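Local coordinates for protein myosin-I heavy chain (Dictyostelium discoideum, PDB 5EJY) that moves on actin filaments with ATPase activity and takes part in early phagocytosis and adhesion, represented here by the first MyTH4-FERM unit of its tail, at residues I129-S134 with A169-L174; L212-H216 with D229-R233; S466-I470 with L487-I491. All coordinates share one frame. Residues are numbered along the deposited sequence.

In the fold
The three contacts follow one another along the chain, and no segment is shared. Contact 1 belongs to the helical MyTH4 domain; contacts 2 and 3 lie in the FERM domain, in its ubiquitin-like first lobe and its C-terminal lobe. Contacts 1 and 3 sit on opposite sides of the chain's centre, their own centres about 37 Å apart. Both are buried, but contact 1 joins two parallel helices through small, polar and aliphatic residues and a histidine ring, whereas contact 3 lays a helix on a strand with purely aliphatic chains. Contact 2 also joins strand and helix, yet at a sheet edge: two leucines make its apolar part, while charged chains and a water occupy its more open side.

Contact 1 (I129-S134 with A169-L174); sequences IHFTCS and ASYFIL
Two right-handed helical segments, 129-133 and 169-174, run side by side in the same direction, their axes 6° apart and 8.8 Å at closest approach. Small residues, Ala169, Ser170 and Cys133, let the backbones come close, and Ile173 and Leu174 fill the wider part. The register is set by His130 opposite Ser170 (CA to CA 4.9 Å) and by Ser134 opposite Ile173 (CA to CA 6.0 Å). Ile129 contributes little: its CG2 lies 3.7 Å from Ser170 OG, while the end of its side chain leads away. His130 takes a t chi1, which carries its imidazole across to the N-terminal end of 169-174, so that CE1 comes within 3.4 Å of Ala169 CB and one ring face lies over Ser170 N; a methyl at position 169 leaves room for the ring. Ser170 OG, in the m rotamer, approaches His130 CA to 3.2 Å, its polarity satisfied within its own helix by the carbonyl of Ser166. Phe131 and Thr132 turn to other neighbours. Cys133 points straight at the partner and is compact enough to fit: SG is 3.8 Å from Ser170 CB, and its CB rests 3.7 Å from Ile173 CG2 and 3.9 Å from Leu174 CD2. Ser134 leaves the helix; its hydroxyl OG donates to His130 O at 2.7 Å, and OG sits 3.8 Å from Ile173 CG2. Phe146 of helix 143-155 and Tyr106 of helix 102-112 also press on Cys133. This close parallel pairing of helices 119-133 and 161-180 belongs to the all-helical core of the MyTH4 domain.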
ATOM      1  N   ILE A 129       5.534  -9.852 -21.749  1.00 20.66           N
ATOM      2  CA  ILE A 129       6.017  -8.491 -21.920  1.00 22.79           C
ATOM      3  C   ILE A 129       5.293  -7.561 -20.943  1.00 22.82           C
ATOM      4  O   ILE A 129       5.908  -6.722 -20.277  1.00 21.17           O
ATOM      5  CB  ILE A 129       5.837  -8.031 -23.398  1.00 23.59           C
ATOM      6  CG1 ILE A 129       6.970  -8.599 -24.264  1.00 22.55           C
ATOM      7  CG2 ILE A 129       5.847  -6.526 -23.512  1.00 21.24           C
ATOM      8  CD1 ILE A 129       6.689  -8.499 -25.814  1.00 22.37           C
ATOM      9  N   HIS A 130       3.983  -7.731 -20.845  1.00 20.05           N
ATOM     10  CA  HIS A 130       3.159  -6.889 -19.992  1.00 21.35           C
ATOM     11  C   HIS A 130       3.467  -7.136 -18.498  1.00 20.74           C
ATOM     12  O   HIS A 130       3.564  -6.183 -17.722  1.00 20.68           O
ATOM     13  CB  HIS A 130       1.679  -7.134 -20.321  1.00 18.68           C
ATOM     14  CG  HIS A 130       0.742  -6.145 -19.700  1.00 20.47           C
ATOM     15  ND1 HIS A 130      -0.627  -6.298 -19.740  1.00 19.97           N
ATOM     16  CD2 HIS A 130       0.974  -5.002 -19.009  1.00 21.64           C
ATOM     17  CE1 HIS A 130      -1.198  -5.293 -19.101  1.00 24.37           C
ATOM     18  NE2 HIS A 130      -0.251  -4.494 -18.646  1.00 20.89           N
ATOM     19  N   PHE A 131       3.647  -8.401 -18.106  1.00 20.37           N
ATOM     20  CA  PHE A 131       4.038  -8.717 -16.719  1.00 21.19           C
ATOM     21  C   PHE A 131       5.350  -8.012 -16.401  1.00 21.63           C
ATOM     22  O   PHE A 131       5.536  -7.479 -15.309  1.00 19.89           O
ATOM     23  CB  PHE A 131       4.290 -10.217 -16.514  1.00 21.59           C
ATOM     24  CG  PHE A 131       3.088 -11.099 -16.764  1.00 21.53           C
ATOM     25  CD1 PHE A 131       1.808 -10.676 -16.443  1.00 24.34           C
ATOM     26  CD2 PHE A 131       3.259 -12.370 -17.296  1.00 22.13           C
ATOM     27  CE1 PHE A 131       0.714 -11.495 -16.663  1.00 25.90           C
ATOM     28  CE2 PHE A 131       2.161 -13.199 -17.535  1.00 28.81           C
ATOM     29  CZ  PHE A 131       0.887 -12.758 -17.223  1.00 26.85           C
ATOM     30  N   THR A 132       6.276  -8.037 -17.356  1.00 19.93           N
ATOM     31  CA  THR A 132       7.619  -7.522 -17.122  1.00 20.19           C
ATOM     32  C   THR A 132       7.585  -6.008 -17.016  1.00 20.78           C
ATOM     33  O   THR A 132       8.175  -5.439 -16.106  1.00 19.45           O
ATOM     34  CB  THR A 132       8.606  -7.981 -18.240  1.00 19.93           C
ATOM     35  OG1 THR A 132       8.577  -9.407 -18.320  1.00 20.81           O
ATOM     36  CG2 THR A 132      10.045  -7.533 -17.926  1.00 21.76           C
ATOM     37  N   CYS A 133       6.884  -5.359 -17.947  1.00 20.48           N
ATOM     38  CA  CYS A 133       6.717  -3.911 -17.903  1.00 19.32           C
ATOM     39  C   CYS A 133       6.080  -3.436 -16.588  1.00 20.20           C
ATOM     40  O   CYS A 133       6.342  -2.313 -16.139  1.00 18.60           O
ATOM     41  CB  CYS A 133       5.853  -3.441 -19.073  1.00 19.54           C
ATOM     42  SG  CYS A 133       6.716  -3.528 -20.675  1.00 21.46           S
ATOM     43  N   SER A 134       5.226  -4.281 -16.011  1.00 18.13           N
ATOM     44  CA  SER A 134       4.531  -3.970 -14.757  1.00 18.92           C
ATOM     45  C   SER A 134       5.417  -4.158 -13.523  1.00 21.03           C
ATOM     46  O   SER A 134       4.981  -3.879 -12.399  1.00 18.69           O
ATOM     47  CB  SER A 134       3.284  -4.850 -14.622  1.00 20.89           C
ATOM     48  OG  SER A 134       2.415  -4.684 -15.747  1.00 19.92           O
ATOM     49  N   ALA A 169      -1.174  -1.540 -23.164  1.00 22.69           N
ATOM     50  CA  ALA A 169      -1.150  -1.540 -21.690  1.00 23.10           C
ATOM     51  C   ALA A 169       0.284  -1.591 -21.152  1.00 22.78           C
ATOM     52  O   ALA A 169       0.578  -1.050 -20.073  1.00 23.92           O
ATOM     53  CB  ALA A 169      -1.969  -2.689 -21.148  1.00 25.46           C
ATOM     54  N   SER A 170       1.175  -2.234 -21.907  1.00 23.27           N
ATOM     55  CA  SER A 170       2.590  -2.308 -21.532  1.00 24.69           C
ATOM     56  C   SER A 170       3.236  -0.947 -21.654  1.00 25.12           C
ATOM     57  O   SER A 170       3.959  -0.525 -20.773  1.00 21.41           O
ATOM     58  CB  SER A 170       3.360  -3.295 -22.416  1.00 19.15           C
ATOM     59  OG  SER A 170       2.918  -4.621 -22.217  1.00 24.06           O
ATOM     60  N   TYR A 171       2.983  -0.256 -22.761  1.00 26.09           N
ATOM     61  CA  TYR A 171       3.556   1.070 -22.941  1.00 19.80           C
ATOM     62  C   TYR A 171       3.069   2.016 -21.853  1.00 21.22           C
ATOM     63  O   TYR A 171       3.847   2.779 -21.281  1.00 21.32           O
ATOM     64  CB  TYR A 171       3.177   1.638 -24.321  1.00 26.05           C
ATOM     65  CG  TYR A 171       3.917   2.911 -24.651  1.00 28.60           C
ATOM     66  CD1 TYR A 171       5.218   2.871 -25.122  1.00 30.66           C
ATOM     67  CD2 TYR A 171       3.314   4.155 -24.497  1.00 32.86           C
ATOM     68  CE1 TYR A 171       5.905   4.029 -25.431  1.00 34.96           C
ATOM     69  CE2 TYR A 171       3.991   5.321 -24.804  1.00 30.86           C
ATOM     70  CZ  TYR A 171       5.288   5.251 -25.274  1.00 39.01           C
ATOM     71  OH  TYR A 171       5.985   6.397 -25.580  1.00 36.39           O
ATOM     72  N   PHE A 172       1.768   1.978 -21.590  1.00 22.21           N
ATOM     73  CA  PHE A 172       1.186   2.854 -20.576  1.00 21.78           C
ATOM     74  C   PHE A 172       1.752   2.545 -19.172  1.00 19.48           C
ATOM     75  O   PHE A 172       2.085   3.456 -18.422  1.00 20.15           O
ATOM     76  CB  PHE A 172      -0.337   2.729 -20.583  1.00 19.97           C
ATOM     77  CG  PHE A 172      -1.026   3.683 -19.637  1.00 27.33           C
ATOM     78  CD1 PHE A 172      -0.914   5.056 -19.806  1.00 26.17           C
ATOM     79  CD2 PHE A 172      -1.780   3.204 -18.576  1.00 24.16           C
ATOM     80  CE1 PHE A 172      -1.544   5.937 -18.928  1.00 32.12           C
ATOM     81  CE2 PHE A 172      -2.413   4.084 -17.690  1.00 26.78           C
ATOM     82  CZ  PHE A 172      -2.295   5.447 -17.868  1.00 27.24           C
ATOM     83  N   ILE A 173       1.882   1.277 -18.819  1.00 19.85           N
ATOM     84  CA  ILE A 173       2.404   0.996 -17.454  1.00 18.51           C
ATOM     85  C   ILE A 173       3.876   1.441 -17.328  1.00 22.42           C
ATOM     86  O   ILE A 173       4.327   1.856 -16.261  1.00 21.20           O
ATOM     87  CB  ILE A 173       2.145  -0.471 -16.994  1.00 22.05           C
ATOM     88  CG1 ILE A 173       2.118  -0.566 -15.450  1.00 16.38           C
ATOM     89  CG2 ILE A 173       3.173  -1.444 -17.572  1.00 21.23           C
ATOM     90  CD1 ILE A 173       0.926   0.128 -14.830  1.00 20.41           C
ATOM     91  N   LEU A 174       4.632   1.409 -18.424  1.00 22.03           N
ATOM     92  CA  LEU A 174       6.000   1.931 -18.346  1.00 21.88           C
ATOM     93  C   LEU A 174       5.967   3.425 -18.057  1.00 22.69           C
ATOM     94  O   LEU A 174       6.777   3.917 -17.283  1.00 25.75           O
ATOM     95  CB  LEU A 174       6.801   1.688 -19.632  1.00 23.59           C
ATOM     96  CG  LEU A 174       7.312   0.294 -19.997  1.00 24.19           C
ATOM     97  CD1 LEU A 174       8.121   0.400 -21.304  1.00 25.99           C
ATOM     98  CD2 LEU A 174       8.166  -0.301 -18.893  1.00 23.78           C
TER

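Contact 2 (L212-H216 with D229-R233); sequences LKGLH and DLSQR
Strand 212-216, extended throughout, crosses the last turn of helix 223-233 at 123°, with axes 10.0 Å apart and Leu215 nearest Leu230 (CA to CA 7.7 Å). Leu215, in the common m,t rotamer, brings CD1 to 4.1 Å from Leu230 CG and CD2 to 3.8 Å from Arg233 CD. Leu230 has a chi1 of -110°, between the m and t wells, its CD2 lying 3.7 Å from Lys213 CB; the m,m,t,t lysine then carries its amine away, packing with its aliphatic base. Arg233 (m,t,p) sets its CD against Leu215 CD2, and NE ends 4.1 Å from Gly214 O, without a hydrogen bond. Asp229, chi1 t, reaches toward the strand: OD2 is 3.3 Å from Leu215 CD2 and accepts from a water (3.0 Å) that itself accepts from His216 N (3.1 Å), bridging helix and strand. Strand 212-217 forms the sheet edge beside antiparallel strand 201-207, and Leu230 also touches Ile205 of that inner strand and Phe289 of strand 285-291, as the helix of a ubiquitin-like β-grasp fold does.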
ATOM      1  N   LEU A 212     -17.202  -0.920   3.283  1.00 34.38           N
ATOM      2  CA  LEU A 212     -16.259  -1.443   2.317  1.00 36.16           C
ATOM      3  C   LEU A 212     -16.269  -0.623   1.027  1.00 32.33           C
ATOM      4  O   LEU A 212     -17.287  -0.552   0.353  1.00 32.68           O
ATOM      5  CB  LEU A 212     -16.628  -2.888   1.997  1.00 39.06           C
ATOM      6  CG  LEU A 212     -15.415  -3.798   2.058  1.00 38.78           C
ATOM      7  CD1 LEU A 212     -14.311  -3.172   1.232  1.00 35.20           C
ATOM      8  CD2 LEU A 212     -14.994  -3.985   3.509  1.00 36.55           C
ATOM      9  N   LYS A 213     -15.135  -0.008   0.697  1.00 27.26           N
ATOM     10  CA  LYS A 213     -15.013   0.784  -0.525  1.00 24.96           C
ATOM     11  C   LYS A 213     -14.188   0.032  -1.570  1.00 28.37           C
ATOM     12  O   LYS A 213     -13.222  -0.627  -1.236  1.00 34.12           O
ATOM     13  CB  LYS A 213     -14.327   2.116  -0.241  1.00 25.08           C
ATOM     14  CG  LYS A 213     -14.798   2.832   1.009  1.00 30.37           C
ATOM     15  CD  LYS A 213     -16.269   3.120   0.985  1.00 32.34           C
ATOM     16  CE  LYS A 213     -16.651   3.921   2.228  1.00 38.19           C
ATOM     17  NZ  LYS A 213     -18.105   4.244   2.273  1.00 34.53           N
ATOM     18  N   GLY A 214     -14.571   0.115  -2.836  1.00 28.45           N
ATOM     19  CA  GLY A 214     -13.801  -0.541  -3.878  1.00 28.16           C
ATOM     20  C   GLY A 214     -12.981   0.467  -4.665  1.00 26.17           C
ATOM     21  O   GLY A 214     -13.444   1.569  -4.897  1.00 27.20           O
ATOM     22  N   LEU A 215     -11.758   0.106  -5.046  1.00 25.36           N
ATOM     23  CA  LEU A 215     -10.980   0.915  -5.979  1.00 23.52           C
ATOM     24  C   LEU A 215     -10.428   0.050  -7.105  1.00 24.87           C
ATOM     25  O   LEU A 215     -10.011  -1.091  -6.885  1.00 25.47           O
ATOM     26  CB  LEU A 215      -9.812   1.615  -5.279  1.00 24.21           C
ATOM     27  CG  LEU A 215     -10.047   2.680  -4.205  1.00 25.66           C
ATOM     28  CD1 LEU A 215      -8.695   3.117  -3.602  1.00 24.24           C
ATOM     29  CD2 LEU A 215     -10.821   3.886  -4.766  1.00 26.68           C
ATOM     30  N   HIS A 216     -10.429   0.595  -8.312  1.00 23.06           N
ATOM     31  CA  HIS A 216      -9.754  -0.049  -9.428  1.00 23.46           C
ATOM     32  C   HIS A 216      -8.412   0.632  -9.630  1.00 23.63           C
ATOM     33  O   HIS A 216      -8.349   1.839  -9.887  1.00 26.63           O
ATOM     34  CB  HIS A 216     -10.606   0.015 -10.703  1.00 22.87           C
ATOM     35  CG  HIS A 216     -11.826  -0.851 -10.643  1.00 28.01           C
ATOM     36  ND1 HIS A 216     -13.034  -0.402 -10.153  1.00 32.44           N
ATOM     37  CD2 HIS A 216     -12.015  -2.150 -10.975  1.00 31.33           C
ATOM     38  CE1 HIS A 216     -13.918  -1.385 -10.198  1.00 27.48           C
ATOM     39  NE2 HIS A 216     -13.323  -2.457 -10.691  1.00 34.20           N
ATOM     40  N   ASP A 229      -8.039   9.381  -4.437  1.00 21.14           N
ATOM     41  CA  ASP A 229      -9.187   8.767  -5.110  1.00 22.98           C
ATOM     42  C   ASP A 229     -10.305   8.475  -4.108  1.00 25.48           C
ATOM     43  O   ASP A 229     -11.467   8.815  -4.340  1.00 23.81           O
ATOM     44  CB  ASP A 229      -8.732   7.477  -5.799  1.00 22.63           C
ATOM     45  CG  ASP A 229      -9.747   6.930  -6.785  1.00 31.78           C
ATOM     46  OD1 ASP A 229     -10.679   7.658  -7.213  1.00 30.96           O
ATOM     47  OD2 ASP A 229      -9.585   5.751  -7.150  1.00 34.40           O
ATOM     48  N   LEU A 230      -9.964   7.838  -2.993  1.00 19.49           N
ATOM     49  CA  LEU A 230     -10.972   7.515  -1.987  1.00 24.12           C
ATOM     50  C   LEU A 230     -11.566   8.778  -1.359  1.00 21.24           C
ATOM     51  O   LEU A 230     -12.756   8.830  -1.080  1.00 21.19           O
ATOM     52  CB  LEU A 230     -10.401   6.626  -0.879  1.00 20.26           C
ATOM     53  CG  LEU A 230     -10.901   5.184  -0.851  1.00 33.25           C
ATOM     54  CD1 LEU A 230     -10.567   4.559   0.506  1.00 32.51           C
ATOM     55  CD2 LEU A 230     -12.407   5.100  -1.146  1.00 31.93           C
ATOM     56  N   SER A 231     -10.735   9.790  -1.137  1.00 19.57           N
ATOM     57  CA  SER A 231     -11.236  11.055  -0.609  1.00 20.40           C
ATOM     58  C   SER A 231     -12.285  11.629  -1.565  1.00 22.37           C
ATOM     59  O   SER A 231     -13.407  11.947  -1.167  1.00 23.44           O
ATOM     60  CB  SER A 231     -10.085  12.048  -0.431  1.00 21.08           C
ATOM     61  OG  SER A 231      -9.136  11.552   0.510  1.00 22.17           O
ATOM     62  N   GLN A 232     -11.918  11.742  -2.836  1.00 19.46           N
ATOM     63  CA  GLN A 232     -12.836  12.309  -3.825  1.00 20.95           C
ATOM     64  C   GLN A 232     -14.131  11.496  -3.901  1.00 23.33           C
ATOM     65  O   GLN A 232     -15.235  12.055  -3.916  1.00 23.67           O
ATOM     66  CB  GLN A 232     -12.150  12.395  -5.192  1.00 23.57           C
ATOM     67  CG  GLN A 232     -13.074  12.891  -6.306  1.00 30.47           C
ATOM     68  CD  GLN A 232     -12.324  13.181  -7.601  1.00 40.60           C
ATOM     69  OE1 GLN A 232     -11.224  12.673  -7.826  1.00 43.42           O
ATOM     70  NE2 GLN A 232     -12.916  14.011  -8.453  1.00 48.31           N
ATOM     71  N   ARG A 233     -14.000  10.174  -3.917  1.00 22.01           N
ATOM     72  CA  ARG A 233     -15.159   9.300  -4.010  1.00 24.42           C
ATOM     73  C   ARG A 233     -16.062   9.318  -2.768  1.00 27.82           C
ATOM     74  O   ARG A 233     -17.252   9.022  -2.864  1.00 25.51           O
ATOM     75  CB  ARG A 233     -14.723   7.870  -4.344  1.00 25.66           C
ATOM     76  CG  ARG A 233     -14.025   7.760  -5.700  1.00 24.59           C
ATOM     77  CD  ARG A 233     -13.433   6.381  -5.883  1.00 30.53           C
ATOM     78  NE  ARG A 233     -14.488   5.385  -5.847  1.00 31.53           N
ATOM     79  CZ  ARG A 233     -15.245   5.071  -6.895  1.00 36.00           C
ATOM     80  NH1 ARG A 233     -15.038   5.658  -8.072  1.00 26.92           N
ATOM     81  NH2 ARG A 233     -16.203   4.163  -6.763  1.00 31.98           N
TER
HETATM   82  O   HOH W   1     -11.212   3.631  -8.543  1.00 35.88           O

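Contact 3 (S466-I470 with L487-I491); sequences SVSII and LVSLI
Aliphatic knobs and hollows make up the whole interface between strand 466-470 and one turn of helix 487-491, whose directions differ by 36° with the axes 9.7 Å apart. Val467 faces Val488 (CA to CA 6.9 Å), and Ile469 lies farther out, opposite Ile491 (CA to CA 9.6 Å). Val467 is the main bump: with chi1 t, its CG2 enters the notch between Leu487 and Val488, 3.7 Å from Leu487 CD2 and 3.6 Å from Val488 CG2, while CG1 is 4.2 Å from Ile491 CD1. The short, branched valine suits the strand's nearest point to the helix. Where the gap widens, the longer Ile469 fills it, bringing CG1 to 4.1 Å from Ile491 CD1 and CD1 to 4.5 Å from Leu487 CD2. Ile491, extended as m,t, thus pushes its CD1 between the two strand residues, one turn after Leu487. Ser466 and Ser468 point away from the helix; Ser466 OG bonds Asp463 and Gln478. Leu429 of strand 426-432 touches both Ile469 and Leu487, and Leu431 touches Ile491, closing the same core. A C-terminal helix packed against two β-sheets in this way is characteristic of the PH/PTB-like third lobe of FERM domains.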
ATOM      1  N   SER A 466      12.984   2.010  16.484  1.00 28.31           N
ATOM      2  CA  SER A 466      12.864   3.205  17.310  1.00 29.13           C
ATOM      3  C   SER A 466      13.085   4.481  16.526  1.00 28.38           C
ATOM      4  O   SER A 466      13.606   4.460  15.410  1.00 26.76           O
ATOM      5  CB  SER A 466      13.888   3.149  18.449  1.00 24.34           C
ATOM      6  OG  SER A 466      15.203   3.305  17.928  1.00 27.64           O
ATOM      7  N   VAL A 467      12.682   5.594  17.126  1.00 26.11           N
ATOM      8  CA  VAL A 467      13.040   6.914  16.629  1.00 23.60           C
ATOM      9  C   VAL A 467      13.629   7.674  17.813  1.00 24.17           C
ATOM     10  O   VAL A 467      13.081   7.649  18.912  1.00 25.95           O
ATOM     11  CB  VAL A 467      11.827   7.689  16.084  1.00 23.58           C
ATOM     12  CG1 VAL A 467      12.258   9.064  15.560  1.00 24.48           C
ATOM     13  CG2 VAL A 467      11.134   6.887  14.961  1.00 21.83           C
ATOM     14  N   SER A 468      14.739   8.349  17.573  1.00 23.20           N
ATOM     15  CA  SER A 468      15.411   9.116  18.613  1.00 27.34           C
ATOM     16  C   SER A 468      15.035  10.589  18.528  1.00 24.63           C
ATOM     17  O   SER A 468      15.355  11.280  17.559  1.00 29.89           O
ATOM     18  CB  SER A 468      16.919   8.913  18.502  1.00 26.52           C
ATOM     19  OG  SER A 468      17.232   7.595  18.919  1.00 28.23           O
ATOM     20  N   ILE A 469      14.325  11.049  19.543  1.00 23.89           N
ATOM     21  CA  ILE A 469      13.767  12.388  19.539  1.00 27.65           C
ATOM     22  C   ILE A 469      14.527  13.240  20.546  1.00 30.16           C
ATOM     23  O   ILE A 469      14.798  12.794  21.656  1.00 25.70           O
ATOM     24  CB  ILE A 469      12.286  12.331  19.915  1.00 28.34           C
ATOM     25  CG1 ILE A 469      11.498  11.615  18.803  1.00 31.69           C
ATOM     26  CG2 ILE A 469      11.734  13.716  20.162  1.00 35.63           C
ATOM     27  CD1 ILE A 469      10.436  10.693  19.352  1.00 33.00           C
ATOM     28  N   ILE A 470      14.877  14.458  20.151  1.00 29.28           N
ATOM     29  CA  ILE A 470      15.697  15.310  21.012  1.00 31.76           C
ATOM     30  C   ILE A 470      14.824  16.161  21.916  1.00 34.40           C
ATOM     31  O   ILE A 470      13.904  16.856  21.451  1.00 33.86           O
ATOM     32  CB  ILE A 470      16.619  16.218  20.195  1.00 31.95           C
ATOM     33  CG1 ILE A 470      17.448  15.396  19.212  1.00 37.72           C
ATOM     34  CG2 ILE A 470      17.536  17.037  21.120  1.00 30.67           C
ATOM     35  CD1 ILE A 470      18.452  14.500  19.872  1.00 35.05           C
ATOM     36  N   LEU A 487       5.913   6.943  12.760  1.00 24.48           N
ATOM     37  CA  LEU A 487       6.445   7.979  13.647  1.00 20.80           C
ATOM     38  C   LEU A 487       7.374   8.938  12.890  1.00 21.38           C
ATOM     39  O   LEU A 487       7.232  10.151  12.996  1.00 23.59           O
ATOM     40  CB  LEU A 487       7.165   7.341  14.837  1.00 19.73           C
ATOM     41  CG  LEU A 487       7.709   8.327  15.877  1.00 22.05           C
ATOM     42  CD1 LEU A 487       6.617   9.308  16.291  1.00 22.46           C
ATOM     43  CD2 LEU A 487       8.229   7.558  17.076  1.00 23.80           C
ATOM     44  N   VAL A 488       8.321   8.396  12.127  1.00 22.77           N
ATOM     45  CA  VAL A 488       9.225   9.224  11.326  1.00 21.86           C
ATOM     46  C   VAL A 488       8.459  10.130  10.358  1.00 26.13           C
ATOM     47  O   VAL A 488       8.723  11.335  10.275  1.00 22.88           O
ATOM     48  CB  VAL A 488      10.233   8.362  10.522  1.00 25.99           C
ATOM     49  CG1 VAL A 488      10.991   9.221   9.485  1.00 27.32           C
ATOM     50  CG2 VAL A 488      11.214   7.651  11.462  1.00 26.42           C
ATOM     51  N   SER A 489       7.511   9.560   9.615  1.00 22.62           N
ATOM     52  CA  SER A 489       6.790  10.359   8.626  1.00 24.63           C
ATOM     53  C   SER A 489       5.893  11.408   9.278  1.00 21.26           C
ATOM     54  O   SER A 489       5.715  12.492   8.737  1.00 23.35           O
ATOM     55  CB  SER A 489       5.991   9.473   7.641  1.00 25.27           C
ATOM     56  OG  SER A 489       4.948   8.792   8.309  1.00 26.51           O
ATOM     57  N   LEU A 490       5.336  11.102  10.445  1.00 19.31           N
ATOM     58  CA  LEU A 490       4.533  12.098  11.151  1.00 23.02           C
ATOM     59  C   LEU A 490       5.412  13.283  11.534  1.00 24.64           C
ATOM     60  O   LEU A 490       5.032  14.436  11.361  1.00 25.86           O
ATOM     61  CB  LEU A 490       3.912  11.505  12.413  1.00 24.17           C
ATOM     62  CG  LEU A 490       2.732  10.554  12.221  1.00 23.29           C
ATOM     63  CD1 LEU A 490       2.339   9.923  13.562  1.00 22.84           C
ATOM     64  CD2 LEU A 490       1.553  11.311  11.598  1.00 23.19           C
ATOM     65  N   ILE A 491       6.599  13.001  12.058  1.00 22.49           N
ATOM     66  CA  ILE A 491       7.480  14.092  12.453  1.00 24.11           C
ATOM     67  C   ILE A 491       7.827  14.943  11.235  1.00 28.96           C
ATOM     68  O   ILE A 491       7.721  16.174  11.270  1.00 24.05           O
ATOM     69  CB  ILE A 491       8.745  13.584  13.149  1.00 26.03           C
ATOM     70  CG1 ILE A 491       8.356  12.917  14.473  1.00 23.63           C
ATOM     71  CG2 ILE A 491       9.720  14.755  13.387  1.00 27.25           C
ATOM     72  CD1 ILE A 491       9.523  12.260  15.234  1.00 27.63           C
TER